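Local atomic coordinates of intracellular growth locus, subunit C (Francisella tularensis subsp. tularensis, PDB entry 2QWU), a protein that is encoded in the pathogenicity island of Francisella tularensis and probably supports invasion of host cells and growth inside them. Residues S77-P85 / G201-A209; R100-L111 / A153-P162. The protein carries 2 engineered substitutions. All coordinates share one frame; numbering follows the deposited sequence.

Contact 1. Residues S77-P85 / G201-A209; sequences SITPGSINP and GVAKIGYIA
The carbonyl oxygen of Ile205 is gripped by the loop 80-85. Gly81 N donates to it at 3.0 Å, nearly straight (164°) but from above the carbonyl plane, while the CA of Pro80 adds a weaker C-H...O contact and Pro85 CB closes to 3.3 Å from the same Ile205 O. Two residues on, the direction of donation reverses: Tyr207 N reaches Ile83 O at 2.7 Å. Between these two bonds Gly206 turns its CA to Gly81 O, another C-H...O contact. The apolar part is borne mainly by Ile205. Its CG2, placed anti to the carbonyl carbon, meets Ile78 CG2 at 3.9 Å, and its CB lies 4.2 Å from Pro85 CB. Between the exposed residues Ser82 and Lys204 a water joins the two segments, donating to Ser82 O at 2.9 Å and accepting from Lys204 NZ. Strands 71-79 and 86-96 pair antiparallel on either side of residues 80-85, and Thr79 bonds through its backbone to Thr86. The arrangement is thus a beta-hairpin loop against which the C-terminal tail, leaving strand 200-204, is tied by backbone bonds in both directions.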
ATOM      1  N   SER A  77       0.552  -7.294  -4.148  1.00 18.11           N
ATOM      2  CA  SER A  77       0.663  -8.731  -4.407  1.00 19.33           C
ATOM      3  C   SER A  77       1.897  -9.244  -3.681  1.00 18.00           C
ATOM      4  O   SER A  77       2.994  -8.682  -3.764  1.00 17.46           O
ATOM      5  CB  SER A  77       0.726  -8.979  -5.924  1.00 23.72           C
ATOM      6  OG  SER A  77       0.970 -10.359  -6.206  1.00 28.78           O
ATOM      7  N   ILE A  78       1.700 -10.258  -2.868  1.00 16.98           N
ATOM      8  CA  ILE A  78       2.788 -10.850  -2.141  1.00 17.72           C
ATOM      9  C   ILE A  78       2.810 -12.353  -2.377  1.00 18.62           C
ATOM     10  O   ILE A  78       1.827 -13.065  -2.084  1.00 20.83           O
ATOM     11  CB  ILE A  78       2.650 -10.627  -0.631  1.00 18.36           C
ATOM     12  CG1 ILE A  78       2.479  -9.137  -0.342  1.00 21.25           C
ATOM     13  CG2 ILE A  78       3.877 -11.248   0.070  1.00 19.46           C
ATOM     14  CD1 ILE A  78       2.111  -8.857   1.074  1.00 28.09           C
ATOM     15  N   THR A  79       3.904 -12.830  -2.940  1.00 19.80           N
ATOM     16  CA  THR A  79       4.054 -14.274  -3.148  1.00 20.75           C
ATOM     17  C   THR A  79       5.089 -14.754  -2.139  1.00 20.73           C
ATOM     18  O   THR A  79       6.266 -14.386  -2.239  1.00 19.68           O
ATOM     19  CB  THR A  79       4.501 -14.547  -4.552  1.00 21.86           C
ATOM     20  OG1 THR A  79       3.498 -14.020  -5.425  1.00 23.01           O
ATOM     21  CG2 THR A  79       4.660 -16.077  -4.790  1.00 22.63           C
ATOM     22  N   PRO A  80       4.637 -15.548  -1.150  1.00 20.74           N
ATOM     23  CA  PRO A  80       5.505 -16.071  -0.103  1.00 23.91           C
ATOM     24  C   PRO A  80       6.720 -16.753  -0.688  1.00 26.54           C
ATOM     25  O   PRO A  80       6.663 -17.346  -1.778  1.00 27.34           O
ATOM     26  CB  PRO A  80       4.603 -17.025   0.651  1.00 23.66           C
ATOM     27  CG  PRO A  80       3.243 -16.335   0.569  1.00 24.71           C
ATOM     28  CD  PRO A  80       3.228 -15.944  -0.910  1.00 21.68           C
ATOM     29  N   GLY A  81       7.827 -16.666   0.026  1.00 27.32           N
ATOM     30  CA  GLY A  81       9.011 -17.318  -0.487  1.00 29.65           C
ATOM     31  C   GLY A  81       9.667 -18.096   0.621  1.00 29.73           C
ATOM     32  O   GLY A  81       9.424 -17.781   1.802  1.00 29.44           O
ATOM     33  N   SER A  82      10.477 -19.100   0.261  1.00 30.42           N
ATOM     34  CA  SER A  82      11.191 -19.900   1.273  1.00 31.78           C
ATOM     35  C   SER A  82      12.155 -18.980   2.046  1.00 30.59           C
ATOM     36  O   SER A  82      12.297 -19.078   3.280  1.00 30.50           O
ATOM     37  CB  SER A  82      11.957 -21.070   0.600  1.00 34.16           C
ATOM     38  OG  SER A  82      12.765 -20.599  -0.477  1.00 40.82           O
ATOM     39  N   ILE A  83      12.809 -18.088   1.326  1.00 28.46           N
ATOM     40  CA  ILE A  83      13.661 -17.129   1.966  1.00 27.46           C
ATOM     41  C   ILE A  83      13.015 -15.728   1.969  1.00 26.94           C
ATOM     42  O   ILE A  83      12.700 -15.186   3.029  1.00 28.33           O
ATOM     43  CB  ILE A  83      15.049 -17.024   1.316  1.00 27.78           C
ATOM     44  CG1 ILE A  83      15.764 -18.387   1.354  1.00 28.32           C
ATOM     45  CG2 ILE A  83      15.884 -16.078   2.152  1.00 27.11           C
ATOM     46  CD1 ILE A  83      17.177 -18.317   0.823  1.00 28.96           C
ATOM     47  N   ASN A  84      12.849 -15.122   0.799  1.00 25.92           N
ATOM     48  CA  ASN A  84      12.247 -13.795   0.764  1.00 26.57           C
ATOM     49  C   ASN A  84      11.076 -13.825  -0.206  1.00 24.53           C
ATOM     50  O   ASN A  84      11.097 -14.569  -1.203  1.00 25.10           O
ATOM     51  CB  ASN A  84      13.261 -12.729   0.295  1.00 30.30           C
ATOM     52  CG  ASN A  84      14.535 -12.692   1.146  1.00 34.79           C
ATOM     53  OD1 ASN A  84      14.506 -12.836   2.376  1.00 39.82           O
ATOM     54  ND2 ASN A  84      15.647 -12.486   0.495  1.00 36.40           N
ATOM     55  N   PRO A  85      10.038 -13.024   0.067  1.00 21.87           N
ATOM     56  CA  PRO A  85       8.863 -12.978  -0.820  1.00 20.33           C
ATOM     57  C   PRO A  85       9.125 -12.114  -2.033  1.00 21.34           C
ATOM     58  O   PRO A  85      10.156 -11.455  -2.098  1.00 22.96           O
ATOM     59  CB  PRO A  85       7.804 -12.345   0.056  1.00 20.06           C
ATOM     60  CG  PRO A  85       8.625 -11.380   0.895  1.00 20.90           C
ATOM     61  CD  PRO A  85       9.794 -12.267   1.313  1.00 21.67           C
ATOM     62  N   GLY A 201      -5.505 -13.740  11.138  1.00 24.01           N
ATOM     63  CA  GLY A 201      -4.457 -14.704  10.988  1.00 24.48           C
ATOM     64  C   GLY A 201      -3.159 -14.004  10.740  1.00 22.90           C
ATOM     65  O   GLY A 201      -3.067 -12.782  10.789  1.00 21.67           O
ATOM     66  N   VAL A 202      -2.145 -14.818  10.481  1.00 24.49           N
ATOM     67  CA  VAL A 202      -0.806 -14.317  10.202  1.00 24.79           C
ATOM     68  C   VAL A 202      -0.329 -15.017   8.949  1.00 24.15           C
ATOM     69  O   VAL A 202      -0.231 -16.255   8.919  1.00 26.83           O
ATOM     70  CB  VAL A 202       0.147 -14.655  11.365  1.00 26.95           C
ATOM     71  CG1 VAL A 202       1.622 -14.280  10.968  1.00 27.88           C
ATOM     72  CG2 VAL A 202      -0.315 -13.914  12.626  1.00 27.56           C
ATOM     73  N   ALA A 203      -0.016 -14.248   7.917  1.00 22.35           N
ATOM     74  CA  ALA A 203       0.464 -14.833   6.699  1.00 21.92           C
ATOM     75  C   ALA A 203       1.986 -14.876   6.767  1.00 22.90           C
ATOM     76  O   ALA A 203       2.623 -13.831   6.873  1.00 22.48           O
ATOM     77  CB  ALA A 203       0.053 -13.994   5.567  1.00 21.03           C
ATOM     78  N   LYS A 204       2.566 -16.072   6.707  1.00 23.84           N
ATOM     79  CA  LYS A 204       4.021 -16.215   6.698  1.00 24.17           C
ATOM     80  C   LYS A 204       4.449 -15.906   5.260  1.00 24.01           C
ATOM     81  O   LYS A 204       3.926 -16.498   4.284  1.00 22.52           O
ATOM     82  CB  LYS A 204       4.401 -17.657   7.102  1.00 28.93           C
ATOM     83  CG  LYS A 204       5.890 -18.004   7.036  1.00 32.81           C
ATOM     84  CD  LYS A 204       6.817 -17.147   7.926  1.00 37.49           C
ATOM     85  CE  LYS A 204       8.102 -17.953   8.223  1.00 41.42           C
ATOM     86  NZ  LYS A 204       8.458 -18.866   7.057  1.00 44.09           N
ATOM     87  N   ILE A 205       5.368 -14.969   5.108  1.00 20.21           N
ATOM     88  CA  ILE A 205       5.798 -14.579   3.759  1.00 20.71           C
ATOM     89  C   ILE A 205       7.252 -14.816   3.483  1.00 21.02           C
ATOM     90  O   ILE A 205       7.661 -14.760   2.342  1.00 20.70           O
ATOM     91  CB  ILE A 205       5.466 -13.085   3.427  1.00 19.13           C
ATOM     92  CG1 ILE A 205       6.237 -12.110   4.332  1.00 18.71           C
ATOM     93  CG2 ILE A 205       3.949 -12.872   3.624  1.00 20.03           C
ATOM     94  CD1 ILE A 205       5.965 -10.650   4.036  1.00 19.11           C
ATOM     95  N   GLY A 206       8.035 -15.083   4.529  1.00 20.61           N
ATOM     96  CA  GLY A 206       9.440 -15.305   4.279  1.00 22.18           C
ATOM     97  C   GLY A 206      10.154 -15.902   5.462  1.00 25.48           C
ATOM     98  O   GLY A 206       9.547 -16.264   6.438  1.00 23.42           O
ATOM     99  N   TYR A 207      11.476 -15.950   5.360  1.00 26.03           N
ATOM    100  CA  TYR A 207      12.317 -16.504   6.384  1.00 26.98           C
ATOM    101  C   TYR A 207      12.309 -15.658   7.645  1.00 25.97           C
ATOM    102  O   TYR A 207      12.361 -14.438   7.580  1.00 26.11           O
ATOM    103  CB  TYR A 207      13.740 -16.621   5.805  1.00 25.99           C
ATOM    104  CG  TYR A 207      14.799 -16.950   6.813  1.00 22.95           C
ATOM    105  CD1 TYR A 207      14.823 -18.188   7.436  1.00 24.74           C
ATOM    106  CD2 TYR A 207      15.778 -16.007   7.139  1.00 22.57           C
ATOM    107  CE1 TYR A 207      15.803 -18.487   8.362  1.00 26.56           C
ATOM    108  CE2 TYR A 207      16.757 -16.272   8.062  1.00 24.88           C
ATOM    109  CZ  TYR A 207      16.776 -17.518   8.672  1.00 27.12           C
ATOM    110  OH  TYR A 207      17.782 -17.817   9.566  1.00 27.56           O
ATOM    111  N   ILE A 208      12.158 -16.311   8.792  1.00 28.19           N
ATOM    112  CA  ILE A 208      12.237 -15.611  10.089  1.00 28.82           C
ATOM    113  C   ILE A 208      13.468 -16.199  10.820  1.00 30.22           C
ATOM    114  O   ILE A 208      13.460 -17.365  11.209  1.00 30.44           O
ATOM    115  CB  ILE A 208      10.954 -15.827  10.937  1.00 30.65           C
ATOM    116  CG1 ILE A 208       9.775 -15.139  10.226  1.00 31.17           C
ATOM    117  CG2 ILE A 208      11.128 -15.211  12.350  1.00 30.45           C
ATOM    118  CD1 ILE A 208       8.437 -15.566  10.735  1.00 35.22           C
ATOM    119  N   ALA A 209      14.519 -15.395  10.987  1.00 31.29           N
ATOM    120  CA  ALA A 209      15.754 -15.870  11.639  1.00 33.47           C
ATOM    121  C   ALA A 209      15.537 -16.305  13.072  1.00 33.85           C
ATOM    122  O   ALA A 209      14.695 -15.679  13.774  1.00 35.32           O
ATOM    123  CB  ALA A 209      16.831 -14.789  11.585  1.00 33.95           C
TER
HETATM  124  O   HOH W   1      10.423 -19.715   5.369  1.00 39.63           O

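Contact 2. Residues R100-L111 / A153-P162; sequences RTKIEEKVSSIL and AKAFSISIEP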
ATOM      1  N   ARG A 100       7.101  14.443  -8.930  1.00 24.20           N
ATOM      2  CA  ARG A 100       7.117  13.143  -9.565  1.00 24.26           C
ATOM      3  C   ARG A 100       8.500  12.892 -10.184  1.00 24.71           C
ATOM      4  O   ARG A 100       9.104  11.830 -10.045  1.00 23.77           O
ATOM      5  CB  ARG A 100       6.054  13.109 -10.656  1.00 26.24           C
ATOM      6  CG  ARG A 100       6.270  12.062 -11.698  1.00 29.54           C
ATOM      7  CD  ARG A 100       5.725  12.591 -12.974  1.00 35.93           C
ATOM      8  NE  ARG A 100       5.810  11.645 -14.059  1.00 40.08           N
ATOM      9  CZ  ARG A 100       5.120  11.772 -15.186  1.00 44.07           C
ATOM     10  NH1 ARG A 100       4.302  12.811 -15.370  1.00 44.84           N
ATOM     11  NH2 ARG A 100       5.212  10.834 -16.120  1.00 46.45           N
ATOM     12  N   THR A 101       8.995  13.893 -10.893  1.00 24.15           N
ATOM     13  CA  THR A 101      10.276  13.751 -11.567  1.00 24.55           C
ATOM     14  C   THR A 101      11.405  13.581 -10.553  1.00 23.05           C
ATOM     15  O   THR A 101      12.300  12.788 -10.763  1.00 24.21           O
ATOM     16  CB  THR A 101      10.549  14.987 -12.478  1.00 25.42           C
ATOM     17  OG1 THR A 101       9.432  15.175 -13.353  1.00 26.59           O
ATOM     18  CG2 THR A 101      11.860  14.777 -13.314  1.00 24.63           C
ATOM     19  N   LYS A 102      11.352  14.305  -9.443  1.00 24.21           N
ATOM     20  CA  LYS A 102      12.392  14.194  -8.441  1.00 25.13           C
ATOM     21  C   LYS A 102      12.387  12.854  -7.709  1.00 23.81           C
ATOM     22  O   LYS A 102      13.441  12.312  -7.345  1.00 23.68           O
ATOM     23  CB  LYS A 102      12.318  15.393  -7.475  1.00 26.06           C
ATOM     24  CG  LYS A 102      12.484  16.730  -8.273  1.00 29.59           C
ATOM     25  CD  LYS A 102      13.827  16.781  -9.059  1.00 30.53           C
ATOM     26  CE  LYS A 102      13.579  17.063 -10.543  1.00 31.45           C
ATOM     27  NZ  LYS A 102      14.856  17.286 -11.292  1.00 27.96           N
ATOM     28  N   ILE A 103      11.209  12.275  -7.506  1.00 22.91           N
ATOM     29  CA  ILE A 103      11.192  10.975  -6.865  1.00 23.32           C
ATOM     30  C   ILE A 103      11.767   9.946  -7.852  1.00 22.44           C
ATOM     31  O   ILE A 103      12.547   9.066  -7.501  1.00 21.11           O
ATOM     32  CB  ILE A 103       9.748  10.557  -6.472  1.00 23.63           C
ATOM     33  CG1 ILE A 103       9.252  11.498  -5.383  1.00 27.29           C
ATOM     34  CG2 ILE A 103       9.730   9.121  -6.030  1.00 24.69           C
ATOM     35  CD1 ILE A 103       7.803  11.235  -4.974  1.00 29.50           C
ATOM     36  N   GLU A 104      11.395  10.067  -9.114  1.00 22.22           N
ATOM     37  CA  GLU A 104      11.865   9.098 -10.086  1.00 24.04           C
ATOM     38  C   GLU A 104      13.384   9.113 -10.179  1.00 23.00           C
ATOM     39  O   GLU A 104      14.048   8.052 -10.255  1.00 19.63           O
ATOM     40  CB  GLU A 104      11.268   9.391 -11.469  1.00 26.31           C
ATOM     41  CG  GLU A 104       9.785   9.169 -11.623  1.00 33.21           C
ATOM     42  CD  GLU A 104       9.254   9.671 -12.992  1.00 37.48           C
ATOM     43  OE1 GLU A 104       9.870  10.593 -13.618  1.00 41.28           O
ATOM     44  OE2 GLU A 104       8.202   9.173 -13.441  1.00 41.21           O
ATOM     45  N   GLU A 105      13.930  10.324 -10.194  1.00 22.37           N
ATOM     46  CA  GLU A 105      15.397  10.481 -10.278  1.00 20.09           C
ATOM     47  C   GLU A 105      16.124   9.965  -9.063  1.00 19.72           C
ATOM     48  O   GLU A 105      17.212   9.418  -9.169  1.00 18.94           O
ATOM     49  CB  GLU A 105      15.769  11.969 -10.496  1.00 21.52           C
ATOM     50  CG  GLU A 105      15.450  12.457 -11.905  1.00 20.30           C
ATOM     51  CD  GLU A 105      15.694  13.948 -12.075  1.00 24.54           C
ATOM     52  OE1 GLU A 105      16.232  14.572 -11.118  1.00 22.75           O
ATOM     53  OE2 GLU A 105      15.328  14.500 -13.137  1.00 22.31           O
ATOM     54  N   LYS A 106      15.550  10.187  -7.890  1.00 19.87           N
ATOM     55  CA  LYS A 106      16.167   9.720  -6.660  1.00 20.32           C
ATOM     56  C   LYS A 106      16.154   8.196  -6.609  1.00 20.93           C
ATOM     57  O   LYS A 106      17.139   7.567  -6.240  1.00 19.18           O
ATOM     58  CB  LYS A 106      15.418  10.303  -5.456  1.00 23.18           C
ATOM     59  CG  LYS A 106      16.056   9.942  -4.123  1.00 27.20           C
ATOM     60  CD  LYS A 106      17.446  10.616  -3.976  1.00 28.95           C
ATOM     61  CE  LYS A 106      18.113  10.267  -2.638  1.00 29.24           C
ATOM     62  NZ  LYS A 106      17.298  10.849  -1.506  1.00 30.48           N
ATOM     63  N   VAL A 107      15.036   7.592  -7.010  1.00 20.26           N
ATOM     64  CA  VAL A 107      14.959   6.145  -7.004  1.00 20.23           C
ATOM     65  C   VAL A 107      15.995   5.523  -7.939  1.00 21.99           C
ATOM     66  O   VAL A 107      16.749   4.640  -7.534  1.00 20.51           O
ATOM     67  CB  VAL A 107      13.505   5.667  -7.372  1.00 20.97           C
ATOM     68  CG1 VAL A 107      13.516   4.174  -7.633  1.00 21.21           C
ATOM     69  CG2 VAL A 107      12.540   6.043  -6.239  1.00 20.55           C
ATOM     70  N   SER A 108      16.068   6.027  -9.164  1.00 20.57           N
ATOM     71  CA  SER A 108      16.999   5.555 -10.153  1.00 22.41           C
ATOM     72  C   SER A 108      18.452   5.700  -9.666  1.00 21.99           C
ATOM     73  O   SER A 108      19.293   4.820  -9.893  1.00 22.31           O
ATOM     74  CB  SER A 108      16.793   6.341 -11.465  1.00 25.41           C
ATOM     75  OG  SER A 108      17.621   5.808 -12.496  1.00 28.97           O
ATOM     76  N   SER A 109      18.754   6.801  -9.005  1.00 21.31           N
ATOM     77  CA  SER A 109      20.109   7.007  -8.519  1.00 21.79           C
ATOM     78  C   SER A 109      20.536   5.981  -7.456  1.00 22.57           C
ATOM     79  O   SER A 109      21.692   5.534  -7.414  1.00 22.31           O
ATOM     80  CB  SER A 109      20.222   8.403  -7.942  0.50 21.06           C
ATOM     81  OG  SER A 109      20.249   9.331  -9.030  0.50 22.27           O
ATOM     82  N   ILE A 110      19.627   5.668  -6.541  1.00 23.04           N
ATOM     83  CA  ILE A 110      19.968   4.700  -5.501  1.00 24.46           C
ATOM     84  C   ILE A 110      19.971   3.321  -6.084  1.00 26.40           C
ATOM     85  O   ILE A 110      20.839   2.505  -5.787  1.00 27.28           O
ATOM     86  CB  ILE A 110      18.990   4.769  -4.360  1.00 25.32           C
ATOM     87  CG1 ILE A 110      19.069   6.177  -3.783  1.00 26.68           C
ATOM     88  CG2 ILE A 110      19.328   3.673  -3.338  1.00 25.49           C
ATOM     89  CD1 ILE A 110      17.941   6.587  -2.847  1.00 32.30           C
ATOM     90  N   LEU A 111      19.006   3.060  -6.934  1.00 26.99           N
ATOM     91  CA  LEU A 111      18.918   1.774  -7.586  1.00 28.88           C
ATOM     92  C   LEU A 111      20.174   1.418  -8.401  1.00 31.20           C
ATOM     93  O   LEU A 111      20.566   0.238  -8.456  1.00 30.83           O
ATOM     94  CB  LEU A 111      17.722   1.760  -8.520  1.00 31.13           C
ATOM     95  CG  LEU A 111      17.430   0.406  -9.152  1.00 30.97           C
ATOM     96  CD1 LEU A 111      16.967  -0.589  -8.064  1.00 32.73           C
ATOM     97  CD2 LEU A 111      16.348   0.583 -10.165  1.00 33.22           C
ATOM     98  N   ALA A 153      18.473  -4.638  -9.116  1.00 32.34           N
ATOM     99  CA  ALA A 153      18.165  -3.603 -10.083  1.00 32.25           C
ATOM    100  C   ALA A 153      17.469  -4.193 -11.285  1.00 32.38           C
ATOM    101  O   ALA A 153      16.544  -3.591 -11.849  1.00 31.99           O
ATOM    102  CB  ALA A 153      19.443  -2.888 -10.533  1.00 34.00           C
ATOM    103  N   LYS A 154      17.891  -5.384 -11.692  1.00 32.48           N
ATOM    104  CA  LYS A 154      17.263  -5.969 -12.870  1.00 33.28           C
ATOM    105  C   LYS A 154      15.804  -6.384 -12.700  1.00 32.01           C
ATOM    106  O   LYS A 154      15.003  -6.279 -13.643  1.00 32.12           O
ATOM    107  CB  LYS A 154      18.102  -7.147 -13.364  1.00 36.68           C
ATOM    108  CG  LYS A 154      18.991  -6.748 -14.516  1.00 40.08           C
ATOM    109  CD  LYS A 154      20.270  -7.558 -14.519  1.00 44.21           C
ATOM    110  CE  LYS A 154      21.195  -7.146 -15.669  1.00 44.82           C
ATOM    111  NZ  LYS A 154      22.416  -7.996 -15.641  1.00 48.35           N
ATOM    112  N   ALA A 155      15.451  -6.844 -11.503  1.00 29.72           N
ATOM    113  CA  ALA A 155      14.078  -7.293 -11.236  1.00 28.32           C
ATOM    114  C   ALA A 155      13.107  -6.112 -10.977  1.00 26.92           C
ATOM    115  O   ALA A 155      11.894  -6.221 -11.169  1.00 26.37           O
ATOM    116  CB  ALA A 155      14.077  -8.224  -9.998  1.00 27.55           C
ATOM    117  N   PHE A 156      13.667  -4.991 -10.562  1.00 26.38           N
ATOM    118  CA  PHE A 156      12.902  -3.804 -10.196  1.00 24.91           C
ATOM    119  C   PHE A 156      12.332  -2.973 -11.326  1.00 25.63           C
ATOM    120  O   PHE A 156      12.953  -2.819 -12.400  1.00 26.07           O
ATOM    121  CB  PHE A 156      13.794  -2.928  -9.318  1.00 24.39           C
ATOM    122  CG  PHE A 156      13.118  -1.724  -8.803  1.00 23.45           C
ATOM    123  CD1 PHE A 156      12.410  -1.783  -7.607  1.00 23.22           C
ATOM    124  CD2 PHE A 156      13.251  -0.497  -9.469  1.00 23.32           C
ATOM    125  CE1 PHE A 156      11.860  -0.628  -7.079  1.00 23.81           C
ATOM    126  CE2 PHE A 156      12.688   0.671  -8.936  1.00 24.76           C
ATOM    127  CZ  PHE A 156      12.003   0.598  -7.748  1.00 22.17           C
ATOM    128  N   SER A 157      11.118  -2.472 -11.115  1.00 23.68           N
ATOM    129  CA  SER A 157      10.466  -1.620 -12.099  1.00 25.15           C
ATOM    130  C   SER A 157       9.618  -0.579 -11.367  1.00 23.72           C
ATOM    131  O   SER A 157       9.037  -0.893 -10.346  1.00 20.30           O
ATOM    132  CB  SER A 157       9.580  -2.466 -13.009  1.00 29.60           C
ATOM    133  OG  SER A 157       8.999  -1.670 -14.009  1.00 38.52           O
ATOM    134  N   ILE A 158       9.572   0.660 -11.852  1.00 23.14           N
ATOM    135  CA  ILE A 158       8.741   1.652 -11.210  1.00 23.60           C
ATOM    136  C   ILE A 158       8.171   2.582 -12.233  1.00 25.31           C
ATOM    137  O   ILE A 158       8.813   2.905 -13.245  1.00 26.39           O
ATOM    138  CB  ILE A 158       9.508   2.491 -10.109  1.00 23.63           C
ATOM    139  CG1 ILE A 158       8.528   3.456  -9.386  1.00 23.77           C
ATOM    140  CG2 ILE A 158      10.600   3.354 -10.761  1.00 25.50           C
ATOM    141  CD1 ILE A 158       9.146   4.174  -8.125  1.00 25.91           C
ATOM    142  N   SER A 159       6.918   2.955 -12.055  1.00 23.23           N
ATOM    143  CA  SER A 159       6.364   3.945 -12.965  1.00 23.08           C
ATOM    144  C   SER A 159       5.527   4.878 -12.115  1.00 22.70           C
ATOM    145  O   SER A 159       4.954   4.437 -11.109  1.00 21.21           O
ATOM    146  CB  SER A 159       5.494   3.318 -14.026  1.00 25.23           C
ATOM    147  OG  SER A 159       4.371   2.670 -13.450  1.00 27.29           O
ATOM    148  N   ILE A 160       5.508   6.167 -12.463  1.00 22.99           N
ATOM    149  CA  ILE A 160       4.699   7.133 -11.701  1.00 25.22           C
ATOM    150  C   ILE A 160       3.917   7.869 -12.752  1.00 26.64           C
ATOM    151  O   ILE A 160       4.474   8.526 -13.639  1.00 29.67           O
ATOM    152  CB  ILE A 160       5.531   8.137 -10.869  1.00 25.17           C
ATOM    153  CG1 ILE A 160       6.451   7.388  -9.907  1.00 25.56           C
ATOM    154  CG2 ILE A 160       4.570   9.071 -10.072  1.00 24.85           C
ATOM    155  CD1 ILE A 160       7.329   8.266  -9.025  1.00 27.63           C
ATOM    156  N   GLU A 161       2.614   7.727 -12.687  1.00 27.19           N
ATOM    157  CA  GLU A 161       1.759   8.332 -13.709  1.00 28.42           C
ATOM    158  C   GLU A 161       0.749   9.280 -13.152  1.00 25.67           C
ATOM    159  O   GLU A 161       0.070   8.952 -12.162  1.00 23.82           O
ATOM    160  CB  GLU A 161       1.016   7.238 -14.433  1.00 33.14           C
ATOM    161  CG  GLU A 161       1.928   6.269 -15.137  1.00 41.85           C
ATOM    162  CD  GLU A 161       1.150   5.237 -15.936  1.00 46.48           C
ATOM    163  OE1 GLU A 161      -0.095   5.154 -15.757  1.00 50.84           O
ATOM    164  OE2 GLU A 161       1.785   4.507 -16.735  1.00 49.99           O
ATOM    165  N   PRO A 162       0.609  10.468 -13.773  1.00 24.01           N
ATOM    166  CA  PRO A 162      -0.376  11.420 -13.273  1.00 23.43           C
ATOM    167  C   PRO A 162      -1.766  10.986 -13.745  1.00 23.28           C
ATOM    168  O   PRO A 162      -1.909  10.295 -14.762  1.00 23.72           O
ATOM    169  CB  PRO A 162       0.084  12.752 -13.897  1.00 23.77           C
ATOM    170  CG  PRO A 162       0.758  12.322 -15.172  1.00 25.89           C
ATOM    171  CD  PRO A 162       1.541  11.113 -14.718  1.00 24.29           C
TER
HETATM  172  O   HOH W   2       7.355   6.832 -14.272  1.00 44.39           O
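Ile160 pushes its side chain from the strand toward the helix residues 100-104, and each of its carbons finds a partner there. CB lies 4.1 Å from Arg100 CG. The short branch CG2, anti to the backbone N, touches that same Arg100 CG at 3.8 Å. A chi1 of -57° sets the longer branch anti to the carbonyl carbon: CG1 runs past Glu104 in the opposite sense to that chain, and its tip CD1 rests 3.7 Å from Glu104 CG and 3.9 Å from Ile103 CG2, meeting Ile103 at about a right angle. The aliphatic parts of two charged residues therefore serve as walls for a buried isoleucine.

Their charged ends close over the outside. Arg100 NE and Glu104 OE2 form a long, weak salt bridge at 3.5 Å, with the carboxylate oxygen in the plane of the guanidinium at its edge. Pro162 covers one face of that group, its CD lying 3.3 Å from Arg100 NH1. A water donates to Glu104 OE2 and accepts from Ile160 N, so the carboxylate is tied to the strand backbone as well.

Toward the other end the contact is purely apolar. Val107 sets CG1 against the Phe156 ring and CG2 against Ile158, and Leu111 packs CD2 against Phe156, 3.4 Å from its CD2, and CD1 against both Ala153 and the ring.

Helix 97-114 and strand 157-162 run antiparallel (175°), their local axes 9.5 Å apart. The strand is joined through its backbone to strand 173-184, whose Ile180 and Leu183 also touch Phe156, while Pro150 of strand 147-150 touches both Leu111 and Phe156. The helix lies along strand 157-162, against the face of the sheet to which Phe156, Ile158 and Ile160 point.

In the fold
Both contacts reach the same large antiparallel sheet but lie apart on it, their centres about 25 Å from each other. Each mixes buried and exposed residues, and neither is at the centre of the molecule. They illustrate two ways of fastening a segment to a sheet. In contact 1 loop meets tail beyond the ends of strands, so backbone groups remain available and do most of the holding, with one isoleucine as the apolar anchor. In contact 2 the helix uses its backbone bonds internally and the strand uses its own on strand 173-184, so side chains and one water carry the join: an apolar row screened at one end by charged groups. Along the chain, contact 2 falls between the two halves of contact 1.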